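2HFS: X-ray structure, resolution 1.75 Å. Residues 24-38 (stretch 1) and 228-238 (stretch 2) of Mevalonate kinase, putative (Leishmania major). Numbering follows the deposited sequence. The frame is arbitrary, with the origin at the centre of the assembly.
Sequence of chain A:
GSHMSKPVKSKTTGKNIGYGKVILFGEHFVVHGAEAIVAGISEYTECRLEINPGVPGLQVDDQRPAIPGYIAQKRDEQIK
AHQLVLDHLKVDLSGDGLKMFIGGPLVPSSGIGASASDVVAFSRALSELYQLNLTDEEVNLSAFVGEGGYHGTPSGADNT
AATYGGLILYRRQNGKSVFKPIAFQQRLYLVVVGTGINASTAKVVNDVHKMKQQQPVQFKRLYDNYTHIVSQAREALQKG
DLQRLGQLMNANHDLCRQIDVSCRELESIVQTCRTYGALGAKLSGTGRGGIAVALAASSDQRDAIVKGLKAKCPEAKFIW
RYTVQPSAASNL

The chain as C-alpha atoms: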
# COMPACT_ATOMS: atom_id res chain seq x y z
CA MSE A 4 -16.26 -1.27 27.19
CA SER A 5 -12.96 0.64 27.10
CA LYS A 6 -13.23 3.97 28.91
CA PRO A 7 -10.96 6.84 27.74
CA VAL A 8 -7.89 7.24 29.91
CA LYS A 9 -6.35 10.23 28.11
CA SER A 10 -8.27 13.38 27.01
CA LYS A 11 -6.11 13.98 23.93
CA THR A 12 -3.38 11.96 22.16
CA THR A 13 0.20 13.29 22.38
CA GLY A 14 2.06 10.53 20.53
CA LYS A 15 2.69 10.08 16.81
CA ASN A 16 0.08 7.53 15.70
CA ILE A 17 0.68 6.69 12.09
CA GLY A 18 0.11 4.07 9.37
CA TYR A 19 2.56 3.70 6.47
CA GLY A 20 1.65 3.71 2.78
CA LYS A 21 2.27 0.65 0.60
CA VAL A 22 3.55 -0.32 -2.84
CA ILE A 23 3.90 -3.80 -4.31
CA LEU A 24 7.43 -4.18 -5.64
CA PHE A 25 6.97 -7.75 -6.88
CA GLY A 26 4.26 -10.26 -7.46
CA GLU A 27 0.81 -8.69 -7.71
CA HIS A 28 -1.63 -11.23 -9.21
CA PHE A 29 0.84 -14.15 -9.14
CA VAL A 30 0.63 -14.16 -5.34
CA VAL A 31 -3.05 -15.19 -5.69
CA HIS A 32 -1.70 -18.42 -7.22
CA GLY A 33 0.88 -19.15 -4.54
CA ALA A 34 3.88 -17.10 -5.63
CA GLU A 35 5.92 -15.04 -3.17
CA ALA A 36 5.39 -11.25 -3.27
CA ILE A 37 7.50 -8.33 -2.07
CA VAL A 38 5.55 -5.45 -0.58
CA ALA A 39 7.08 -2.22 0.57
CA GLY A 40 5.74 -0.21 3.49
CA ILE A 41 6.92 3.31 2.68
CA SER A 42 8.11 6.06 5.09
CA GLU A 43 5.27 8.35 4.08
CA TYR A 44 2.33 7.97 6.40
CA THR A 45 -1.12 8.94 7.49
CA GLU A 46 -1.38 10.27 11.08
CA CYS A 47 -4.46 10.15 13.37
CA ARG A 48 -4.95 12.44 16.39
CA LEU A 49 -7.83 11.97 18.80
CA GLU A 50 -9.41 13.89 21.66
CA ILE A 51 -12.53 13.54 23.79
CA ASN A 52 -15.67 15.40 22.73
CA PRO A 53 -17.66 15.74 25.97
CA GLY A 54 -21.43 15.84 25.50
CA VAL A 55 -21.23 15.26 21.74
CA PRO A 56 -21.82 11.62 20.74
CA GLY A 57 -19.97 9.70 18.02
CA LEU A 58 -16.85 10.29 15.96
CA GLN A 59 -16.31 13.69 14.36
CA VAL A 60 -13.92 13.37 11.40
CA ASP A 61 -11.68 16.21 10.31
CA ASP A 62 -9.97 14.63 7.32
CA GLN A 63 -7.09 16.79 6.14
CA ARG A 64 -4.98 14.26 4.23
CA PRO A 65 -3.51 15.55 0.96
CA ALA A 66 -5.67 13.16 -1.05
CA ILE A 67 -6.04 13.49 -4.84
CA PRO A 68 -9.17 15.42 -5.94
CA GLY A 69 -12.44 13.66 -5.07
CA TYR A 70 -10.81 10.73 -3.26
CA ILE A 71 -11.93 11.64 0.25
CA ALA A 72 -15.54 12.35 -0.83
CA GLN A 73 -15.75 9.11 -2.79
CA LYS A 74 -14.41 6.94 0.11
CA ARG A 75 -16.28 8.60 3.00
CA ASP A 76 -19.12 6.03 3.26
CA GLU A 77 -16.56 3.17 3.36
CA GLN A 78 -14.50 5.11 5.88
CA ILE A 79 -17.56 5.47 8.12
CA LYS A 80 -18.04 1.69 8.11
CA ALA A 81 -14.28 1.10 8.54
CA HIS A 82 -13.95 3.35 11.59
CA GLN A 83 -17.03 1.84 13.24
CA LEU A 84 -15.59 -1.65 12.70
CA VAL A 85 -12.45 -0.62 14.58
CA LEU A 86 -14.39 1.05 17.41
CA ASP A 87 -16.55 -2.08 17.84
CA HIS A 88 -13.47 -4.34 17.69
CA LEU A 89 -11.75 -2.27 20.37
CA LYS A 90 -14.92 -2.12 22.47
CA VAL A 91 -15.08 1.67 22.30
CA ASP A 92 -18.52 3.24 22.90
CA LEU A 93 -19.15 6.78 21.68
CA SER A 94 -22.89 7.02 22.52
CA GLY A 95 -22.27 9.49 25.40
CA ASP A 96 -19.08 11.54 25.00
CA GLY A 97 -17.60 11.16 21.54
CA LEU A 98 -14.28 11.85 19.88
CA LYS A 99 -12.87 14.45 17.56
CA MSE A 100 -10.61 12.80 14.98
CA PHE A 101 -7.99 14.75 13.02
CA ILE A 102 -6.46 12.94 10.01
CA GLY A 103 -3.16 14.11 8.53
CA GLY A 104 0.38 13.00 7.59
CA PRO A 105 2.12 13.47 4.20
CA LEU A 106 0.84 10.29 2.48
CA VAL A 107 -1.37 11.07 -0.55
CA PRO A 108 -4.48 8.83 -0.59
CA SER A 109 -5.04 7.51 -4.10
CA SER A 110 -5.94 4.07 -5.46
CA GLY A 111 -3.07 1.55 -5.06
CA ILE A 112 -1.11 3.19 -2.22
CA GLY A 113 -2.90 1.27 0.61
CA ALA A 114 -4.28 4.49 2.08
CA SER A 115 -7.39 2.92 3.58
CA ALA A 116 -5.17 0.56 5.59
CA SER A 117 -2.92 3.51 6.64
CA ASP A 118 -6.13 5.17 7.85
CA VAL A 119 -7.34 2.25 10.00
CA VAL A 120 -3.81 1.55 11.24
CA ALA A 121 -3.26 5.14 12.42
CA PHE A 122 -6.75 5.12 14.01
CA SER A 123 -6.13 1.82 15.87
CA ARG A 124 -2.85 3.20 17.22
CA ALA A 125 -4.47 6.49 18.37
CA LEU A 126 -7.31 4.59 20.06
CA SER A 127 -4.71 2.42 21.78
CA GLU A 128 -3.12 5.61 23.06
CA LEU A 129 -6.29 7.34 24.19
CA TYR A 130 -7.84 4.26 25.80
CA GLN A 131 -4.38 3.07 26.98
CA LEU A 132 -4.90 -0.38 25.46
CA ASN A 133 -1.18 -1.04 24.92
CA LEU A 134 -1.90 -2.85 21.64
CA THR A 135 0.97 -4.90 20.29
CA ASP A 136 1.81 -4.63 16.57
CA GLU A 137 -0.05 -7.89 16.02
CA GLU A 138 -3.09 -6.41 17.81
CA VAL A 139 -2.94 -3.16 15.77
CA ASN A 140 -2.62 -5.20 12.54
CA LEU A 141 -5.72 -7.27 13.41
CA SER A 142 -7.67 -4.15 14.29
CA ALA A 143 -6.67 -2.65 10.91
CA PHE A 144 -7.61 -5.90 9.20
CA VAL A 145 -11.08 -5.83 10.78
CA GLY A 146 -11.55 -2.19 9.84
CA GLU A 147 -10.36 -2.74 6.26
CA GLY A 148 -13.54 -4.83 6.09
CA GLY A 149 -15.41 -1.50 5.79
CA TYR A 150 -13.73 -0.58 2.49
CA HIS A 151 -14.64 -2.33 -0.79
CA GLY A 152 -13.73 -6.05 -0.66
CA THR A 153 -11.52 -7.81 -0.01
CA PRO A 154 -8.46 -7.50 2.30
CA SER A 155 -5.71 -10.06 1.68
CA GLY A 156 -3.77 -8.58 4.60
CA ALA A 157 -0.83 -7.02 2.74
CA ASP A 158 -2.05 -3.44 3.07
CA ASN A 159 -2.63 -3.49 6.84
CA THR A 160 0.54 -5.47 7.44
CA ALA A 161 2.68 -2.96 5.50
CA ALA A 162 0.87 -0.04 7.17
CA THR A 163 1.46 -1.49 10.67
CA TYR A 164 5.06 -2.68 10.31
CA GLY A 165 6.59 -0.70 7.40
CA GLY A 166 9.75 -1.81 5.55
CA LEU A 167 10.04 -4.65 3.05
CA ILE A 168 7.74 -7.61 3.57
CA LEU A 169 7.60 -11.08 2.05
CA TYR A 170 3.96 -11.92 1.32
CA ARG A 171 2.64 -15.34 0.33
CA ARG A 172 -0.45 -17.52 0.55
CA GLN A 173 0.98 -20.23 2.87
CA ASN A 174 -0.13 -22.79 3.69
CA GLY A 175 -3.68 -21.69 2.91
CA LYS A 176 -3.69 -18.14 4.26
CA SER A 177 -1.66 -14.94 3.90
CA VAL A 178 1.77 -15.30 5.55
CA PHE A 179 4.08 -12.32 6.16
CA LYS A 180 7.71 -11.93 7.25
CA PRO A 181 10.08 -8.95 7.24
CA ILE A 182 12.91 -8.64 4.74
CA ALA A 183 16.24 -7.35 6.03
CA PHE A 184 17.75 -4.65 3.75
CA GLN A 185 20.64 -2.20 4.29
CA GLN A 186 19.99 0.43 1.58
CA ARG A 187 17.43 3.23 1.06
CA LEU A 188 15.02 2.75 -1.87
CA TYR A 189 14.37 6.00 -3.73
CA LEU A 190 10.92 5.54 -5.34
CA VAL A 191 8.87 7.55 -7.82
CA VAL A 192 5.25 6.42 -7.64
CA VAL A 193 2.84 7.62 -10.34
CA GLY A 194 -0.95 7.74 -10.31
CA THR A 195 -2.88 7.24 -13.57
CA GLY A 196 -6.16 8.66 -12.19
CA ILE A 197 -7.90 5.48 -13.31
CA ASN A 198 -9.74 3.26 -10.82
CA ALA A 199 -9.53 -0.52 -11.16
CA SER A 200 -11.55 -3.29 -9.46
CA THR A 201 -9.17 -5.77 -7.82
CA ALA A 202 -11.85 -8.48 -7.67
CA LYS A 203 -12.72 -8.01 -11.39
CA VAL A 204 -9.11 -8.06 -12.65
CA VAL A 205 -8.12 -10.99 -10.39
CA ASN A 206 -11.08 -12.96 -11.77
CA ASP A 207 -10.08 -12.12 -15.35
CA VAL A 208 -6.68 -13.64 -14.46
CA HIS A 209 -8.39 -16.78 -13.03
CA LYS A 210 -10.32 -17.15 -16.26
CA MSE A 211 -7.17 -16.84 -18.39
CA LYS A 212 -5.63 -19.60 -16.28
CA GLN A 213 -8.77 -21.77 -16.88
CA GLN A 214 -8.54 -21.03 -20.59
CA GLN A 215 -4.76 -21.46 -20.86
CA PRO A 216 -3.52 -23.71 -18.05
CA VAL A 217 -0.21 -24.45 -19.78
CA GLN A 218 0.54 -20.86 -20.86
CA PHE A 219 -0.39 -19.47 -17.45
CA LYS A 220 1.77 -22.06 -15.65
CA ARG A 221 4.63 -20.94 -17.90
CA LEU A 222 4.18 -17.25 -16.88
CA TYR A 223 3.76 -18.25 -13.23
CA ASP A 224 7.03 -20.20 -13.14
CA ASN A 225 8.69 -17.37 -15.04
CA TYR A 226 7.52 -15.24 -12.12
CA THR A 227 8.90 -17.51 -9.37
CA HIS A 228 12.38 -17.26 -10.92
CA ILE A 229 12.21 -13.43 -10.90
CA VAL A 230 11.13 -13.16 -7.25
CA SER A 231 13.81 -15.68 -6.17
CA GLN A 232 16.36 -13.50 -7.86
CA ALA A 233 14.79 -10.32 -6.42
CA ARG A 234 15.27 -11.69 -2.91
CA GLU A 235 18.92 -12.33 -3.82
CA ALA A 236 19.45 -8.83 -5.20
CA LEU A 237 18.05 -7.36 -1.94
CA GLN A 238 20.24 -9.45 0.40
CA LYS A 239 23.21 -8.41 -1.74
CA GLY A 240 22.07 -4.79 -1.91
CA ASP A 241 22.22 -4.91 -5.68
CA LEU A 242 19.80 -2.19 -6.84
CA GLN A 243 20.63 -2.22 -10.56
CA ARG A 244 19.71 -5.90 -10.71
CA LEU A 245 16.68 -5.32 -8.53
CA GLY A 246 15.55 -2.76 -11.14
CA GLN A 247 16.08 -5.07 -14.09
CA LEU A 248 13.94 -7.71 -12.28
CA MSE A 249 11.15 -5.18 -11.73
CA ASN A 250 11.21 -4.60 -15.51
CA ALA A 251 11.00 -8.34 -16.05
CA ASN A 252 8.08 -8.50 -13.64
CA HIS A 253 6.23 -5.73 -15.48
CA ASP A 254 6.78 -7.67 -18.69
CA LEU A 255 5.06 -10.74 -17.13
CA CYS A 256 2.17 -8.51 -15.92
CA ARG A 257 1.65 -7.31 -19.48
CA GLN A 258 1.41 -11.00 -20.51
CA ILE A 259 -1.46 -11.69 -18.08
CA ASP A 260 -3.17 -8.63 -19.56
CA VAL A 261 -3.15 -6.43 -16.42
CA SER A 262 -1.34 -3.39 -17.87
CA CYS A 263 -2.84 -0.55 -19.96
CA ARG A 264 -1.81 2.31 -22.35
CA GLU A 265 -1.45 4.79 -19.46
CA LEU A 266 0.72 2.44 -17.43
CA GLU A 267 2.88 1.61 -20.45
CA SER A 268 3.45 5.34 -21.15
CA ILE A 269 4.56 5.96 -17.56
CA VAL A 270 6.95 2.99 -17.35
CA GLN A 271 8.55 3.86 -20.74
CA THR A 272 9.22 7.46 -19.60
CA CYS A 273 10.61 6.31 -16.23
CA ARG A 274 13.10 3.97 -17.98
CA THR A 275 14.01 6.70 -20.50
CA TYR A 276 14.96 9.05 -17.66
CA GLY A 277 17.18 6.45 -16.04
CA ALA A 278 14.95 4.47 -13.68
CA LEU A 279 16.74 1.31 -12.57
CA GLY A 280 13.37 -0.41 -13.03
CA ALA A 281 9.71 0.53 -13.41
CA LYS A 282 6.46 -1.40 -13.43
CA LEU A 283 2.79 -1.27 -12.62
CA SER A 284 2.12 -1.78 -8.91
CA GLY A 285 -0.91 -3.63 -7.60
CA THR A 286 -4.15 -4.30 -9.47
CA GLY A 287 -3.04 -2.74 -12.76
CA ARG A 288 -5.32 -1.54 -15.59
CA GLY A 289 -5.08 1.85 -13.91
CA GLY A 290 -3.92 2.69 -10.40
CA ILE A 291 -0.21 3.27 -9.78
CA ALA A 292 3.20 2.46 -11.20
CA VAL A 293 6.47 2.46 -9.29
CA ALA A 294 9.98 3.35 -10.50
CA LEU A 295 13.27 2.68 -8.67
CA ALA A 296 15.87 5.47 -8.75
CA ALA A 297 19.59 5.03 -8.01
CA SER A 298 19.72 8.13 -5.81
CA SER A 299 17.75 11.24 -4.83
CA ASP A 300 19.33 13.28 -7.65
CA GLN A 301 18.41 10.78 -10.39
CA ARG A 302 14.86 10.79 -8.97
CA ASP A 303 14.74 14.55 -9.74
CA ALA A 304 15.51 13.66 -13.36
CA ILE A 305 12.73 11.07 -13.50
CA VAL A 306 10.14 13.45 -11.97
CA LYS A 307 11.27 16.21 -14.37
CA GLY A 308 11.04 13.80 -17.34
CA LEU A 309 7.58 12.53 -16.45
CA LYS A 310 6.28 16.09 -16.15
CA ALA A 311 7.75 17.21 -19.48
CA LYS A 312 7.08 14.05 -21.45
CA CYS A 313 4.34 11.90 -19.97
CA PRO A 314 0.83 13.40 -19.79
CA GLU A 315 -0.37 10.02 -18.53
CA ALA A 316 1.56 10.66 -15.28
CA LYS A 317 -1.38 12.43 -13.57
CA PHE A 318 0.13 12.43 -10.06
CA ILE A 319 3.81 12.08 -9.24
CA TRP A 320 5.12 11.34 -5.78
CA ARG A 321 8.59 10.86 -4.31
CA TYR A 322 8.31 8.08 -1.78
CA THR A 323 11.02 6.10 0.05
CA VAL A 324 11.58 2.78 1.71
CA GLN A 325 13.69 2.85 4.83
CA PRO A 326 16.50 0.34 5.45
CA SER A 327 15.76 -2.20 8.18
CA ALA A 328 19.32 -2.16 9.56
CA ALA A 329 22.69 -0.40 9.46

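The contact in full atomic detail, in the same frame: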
# COMPACT_ATOMS: atom_id res chain seq x y z
N LEU A 24 6.24 -4.19 -4.81
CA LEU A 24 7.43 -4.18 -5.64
C LEU A 24 7.43 -5.36 -6.59
O LEU A 24 7.72 -5.20 -7.78
CB LEU A 24 8.70 -4.18 -4.78
CG LEU A 24 8.97 -2.89 -4.01
CD1 LEU A 24 10.36 -3.01 -3.43
CD2 LEU A 24 8.85 -1.66 -4.92
N PHE A 25 7.09 -6.53 -6.07
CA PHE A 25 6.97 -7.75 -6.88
C PHE A 25 5.76 -8.58 -6.55
O PHE A 25 5.41 -8.74 -5.39
CB PHE A 25 8.19 -8.66 -6.69
CG PHE A 25 9.47 -8.08 -7.25
CD1 PHE A 25 9.88 -8.40 -8.54
CD2 PHE A 25 10.26 -7.23 -6.49
CE1 PHE A 25 11.03 -7.88 -9.07
CE2 PHE A 25 11.44 -6.70 -7.02
CZ PHE A 25 11.82 -7.02 -8.32
N GLY A 26 5.09 -9.08 -7.59
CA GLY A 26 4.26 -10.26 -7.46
C GLY A 26 2.76 -10.07 -7.27
O GLY A 26 2.08 -11.00 -6.89
N GLU A 27 2.26 -8.87 -7.56
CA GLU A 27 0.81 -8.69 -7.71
C GLU A 27 0.24 -9.72 -8.69
O GLU A 27 0.87 -10.04 -9.72
CB GLU A 27 0.47 -7.29 -8.22
CG GLU A 27 1.23 -6.86 -9.46
CD GLU A 27 2.55 -6.20 -9.09
OE1 GLU A 27 2.52 -5.05 -8.58
OE2 GLU A 27 3.62 -6.84 -9.26
N HIS A 28 -0.95 -10.20 -8.39
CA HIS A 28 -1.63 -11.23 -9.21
C HIS A 28 -1.08 -12.65 -9.11
O HIS A 28 -1.84 -13.60 -8.90
CB HIS A 28 -1.77 -10.76 -10.67
CG HIS A 28 -2.71 -9.61 -10.81
ND1 HIS A 28 -4.08 -9.76 -10.72
CD2 HIS A 28 -2.48 -8.29 -10.99
CE1 HIS A 28 -4.66 -8.58 -10.84
NE2 HIS A 28 -3.71 -7.66 -10.99
N PHE A 29 0.24 -12.81 -9.23
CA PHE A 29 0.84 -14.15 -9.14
C PHE A 29 0.79 -14.72 -7.73
O PHE A 29 0.72 -15.95 -7.53
CB PHE A 29 2.27 -14.11 -9.66
CG PHE A 29 2.36 -13.81 -11.14
CD1 PHE A 29 2.82 -12.57 -11.58
CD2 PHE A 29 1.96 -14.75 -12.08
CE1 PHE A 29 2.88 -12.29 -12.95
CE2 PHE A 29 2.04 -14.48 -13.46
CZ PHE A 29 2.50 -13.24 -13.89
N VAL A 30 0.79 -13.82 -6.75
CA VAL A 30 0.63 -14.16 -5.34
C VAL A 30 -0.69 -14.90 -5.05
O VAL A 30 -0.74 -15.79 -4.18
CB VAL A 30 0.77 -12.89 -4.46
CG1 VAL A 30 -0.39 -11.90 -4.74
CG2 VAL A 30 0.85 -13.25 -2.99
N VAL A 31 -1.75 -14.52 -5.77
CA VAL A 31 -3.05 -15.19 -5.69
C VAL A 31 -2.91 -16.69 -5.98
O VAL A 31 -3.69 -17.50 -5.46
CB VAL A 31 -4.06 -14.51 -6.65
CG1 VAL A 31 -5.38 -15.28 -6.76
CG2 VAL A 31 -4.30 -13.07 -6.19
N HIS A 32 -1.90 -17.05 -6.77
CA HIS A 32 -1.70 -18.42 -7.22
C HIS A 32 -0.53 -19.12 -6.54
O HIS A 32 -0.07 -20.18 -6.98
CB HIS A 32 -1.59 -18.45 -8.75
CG HIS A 32 -2.82 -17.91 -9.42
ND1 HIS A 32 -3.81 -18.72 -9.92
CD2 HIS A 32 -3.25 -16.64 -9.59
CE1 HIS A 32 -4.78 -17.98 -10.42
NE2 HIS A 32 -4.48 -16.71 -10.21
N GLY A 33 -0.05 -18.50 -5.46
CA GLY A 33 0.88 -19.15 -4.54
C GLY A 33 2.30 -18.65 -4.62
O GLY A 33 3.17 -19.19 -3.94
N ALA A 34 2.53 -17.63 -5.44
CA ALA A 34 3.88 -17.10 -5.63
C ALA A 34 4.22 -16.17 -4.47
O ALA A 34 3.33 -15.64 -3.82
CB ALA A 34 3.98 -16.36 -6.97
N GLU A 35 5.50 -15.99 -4.20
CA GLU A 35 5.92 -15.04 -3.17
C GLU A 35 5.82 -13.62 -3.74
O GLU A 35 6.05 -13.41 -4.93
CB GLU A 35 7.36 -15.31 -2.72
CG GLU A 35 7.65 -16.74 -2.26
CD GLU A 35 9.05 -16.90 -1.67
OE1 GLU A 35 9.89 -15.98 -1.79
OE2 GLU A 35 9.31 -17.96 -1.07
N ALA A 36 5.47 -12.66 -2.88
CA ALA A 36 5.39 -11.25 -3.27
C ALA A 36 6.25 -10.39 -2.35
O ALA A 36 6.51 -10.75 -1.20
CB ALA A 36 3.93 -10.77 -3.26
N ILE A 37 6.74 -9.27 -2.87
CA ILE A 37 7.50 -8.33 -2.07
C ILE A 37 6.70 -7.04 -2.04
O ILE A 37 6.42 -6.43 -3.08
CB ILE A 37 8.95 -8.13 -2.61
CG1 ILE A 37 9.72 -9.47 -2.69
CG2 ILE A 37 9.72 -7.10 -1.75
CD1 ILE A 37 11.14 -9.41 -3.36
N VAL A 38 6.29 -6.67 -0.83
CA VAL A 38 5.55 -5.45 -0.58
C VAL A 38 6.39 -4.50 0.25
O VAL A 38 7.16 -4.91 1.14
CB VAL A 38 4.20 -5.73 0.12
CG1 VAL A 38 3.43 -4.44 0.33
CG2 VAL A 38 3.37 -6.72 -0.68
N HIS A 228 10.96 -17.53 -10.69
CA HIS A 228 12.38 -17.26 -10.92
C HIS A 228 12.75 -15.79 -10.66
O HIS A 228 13.78 -15.52 -10.01
CB HIS A 228 12.84 -17.71 -12.32
CG HIS A 228 14.32 -17.59 -12.53
ND1 HIS A 228 15.25 -18.02 -11.60
CD2 HIS A 228 15.04 -17.09 -13.56
CE1 HIS A 228 16.47 -17.78 -12.05
NE2 HIS A 228 16.37 -17.21 -13.24
N ILE A 229 11.93 -14.85 -11.12
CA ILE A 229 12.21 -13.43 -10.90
C ILE A 229 12.22 -13.06 -9.42
O ILE A 229 13.14 -12.37 -8.96
CB ILE A 229 11.23 -12.52 -11.71
CG1 ILE A 229 11.50 -12.66 -13.22
CG2 ILE A 229 11.38 -11.04 -11.30
CD1 ILE A 229 10.39 -12.12 -14.07
N VAL A 230 11.22 -13.52 -8.66
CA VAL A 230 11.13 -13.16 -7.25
C VAL A 230 12.28 -13.77 -6.44
O VAL A 230 12.83 -13.13 -5.56
CB VAL A 230 9.71 -13.44 -6.64
CG1 VAL A 230 9.39 -14.94 -6.61
CG2 VAL A 230 9.58 -12.80 -5.29
N SER A 231 12.66 -15.01 -6.77
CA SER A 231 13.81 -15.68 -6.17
C SER A 231 15.04 -14.81 -6.33
O SER A 231 15.81 -14.56 -5.37
CB SER A 231 14.03 -17.02 -6.88
OG SER A 231 15.12 -17.74 -6.33
N GLN A 232 15.23 -14.32 -7.54
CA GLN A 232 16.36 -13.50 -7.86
C GLN A 232 16.24 -12.15 -7.17
O GLN A 232 17.24 -11.62 -6.69
CB GLN A 232 16.53 -13.39 -9.36
CG GLN A 232 16.95 -14.72 -10.01
CD GLN A 232 17.24 -14.58 -11.49
OE1 GLN A 232 16.32 -14.59 -12.31
NE2 GLN A 232 18.52 -14.45 -11.84
N ALA A 233 15.03 -11.60 -7.10
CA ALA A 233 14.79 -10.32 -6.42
C ALA A 233 15.20 -10.37 -4.95
O ALA A 233 15.85 -9.45 -4.43
CB ALA A 233 13.35 -9.90 -6.57
N ARG A 234 14.85 -11.46 -4.28
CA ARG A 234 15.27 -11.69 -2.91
C ARG A 234 16.81 -11.67 -2.80
O ARG A 234 17.38 -11.04 -1.90
CB ARG A 234 14.68 -13.01 -2.40
CG ARG A 234 13.16 -12.98 -2.29
CD ARG A 234 12.54 -14.18 -1.57
NE ARG A 234 13.08 -14.37 -0.22
CZ ARG A 234 12.85 -15.44 0.55
NH1 ARG A 234 12.07 -16.42 0.11
NH2 ARG A 234 13.39 -15.52 1.76
N GLU A 235 17.46 -12.33 -3.75
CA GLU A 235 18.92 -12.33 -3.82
C GLU A 235 19.43 -10.91 -3.90
O GLU A 235 20.13 -10.45 -2.99
CB GLU A 235 19.40 -13.10 -5.04
CG GLU A 235 19.52 -14.59 -4.86
CD GLU A 235 20.56 -15.18 -5.78
OE1 GLU A 235 21.53 -15.77 -5.26
OE2 GLU A 235 20.42 -15.05 -7.02
N ALA A 236 19.06 -10.22 -4.98
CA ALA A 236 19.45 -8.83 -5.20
C ALA A 236 19.35 -7.95 -3.95
O ALA A 236 20.24 -7.13 -3.70
CB ALA A 236 18.64 -8.23 -6.35
N LEU A 237 18.28 -8.14 -3.17
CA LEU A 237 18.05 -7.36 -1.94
C LEU A 237 19.05 -7.69 -0.83
O LEU A 237 19.60 -6.79 -0.19
CB LEU A 237 16.62 -7.57 -1.42
CG LEU A 237 15.43 -6.92 -2.14
CD1 LEU A 237 14.12 -7.44 -1.55
CD2 LEU A 237 15.48 -5.40 -2.05
N GLN A 238 19.29 -8.98 -0.61
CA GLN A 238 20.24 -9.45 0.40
C GLN A 238 21.66 -8.99 0.07
O GLN A 238 22.45 -8.71 0.97
CB GLN A 238 20.19 -10.98 0.52
CG GLN A 238 20.82 -11.53 1.79

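This is a small, mainly apolar packing of a helix against a two-stranded hairpin-like element, closed at its solvent side by one salt bridge. The two stretches bury 416 Å² between them, although nearly 200 residues separate them in sequence. Phe25 and Ile37 lie on strands paired through their backbones: Ile37 N donates to Phe25 O at 2.9 Å, and Leu24 N donates to Ile37 O at 2.8 Å. This pairing sets Phe25 and Ile37 side by side, both with CB toward the helix. Ala36, between Glu35 and Ile37, points away and makes no contact.

The helix offers Ile229, Val230, Ala233, Arg234 and Leu237, a spacing that keeps them along one side. Ala233 lies at the middle of the apolar patch. Its CB sits over one face of the Phe25 ring, 3.8 Å from the centroid and 15° off the ring normal, a CH-pi contact. The small methyl lets the ring come close to the helix. Phe25 also reaches Ile229, with CE1 3.9 Å from CG2.

Ile37 extends in an m, t rotamer, which carries CD1 to the helix. From there CD1 lies 3.9 Å from Ala233 CB, 4.0 Å from Leu237 CD1 and 4.2 Å from Val230 CG2. A long, branched aliphatic chain suits this position among apolar neighbours. Val230 also packs against the other stretch's backbone, its CG2 3.6 Å from Glu35 O.

Glu35 and Arg234 supply the polar part. Arg234 leaves the helix sideways, but its end comes nearer to the other stretch, at Glu35. Its NH1 donates a hydrogen bond to Glu35 OE1 at 2.9 Å, within the salt bridge. The carboxylate oxygen meets the guanidinium at its edge, near its plane. Arg234 is exposed and Glu35 partly so, which suits charged residues, while the apolar partners are buried.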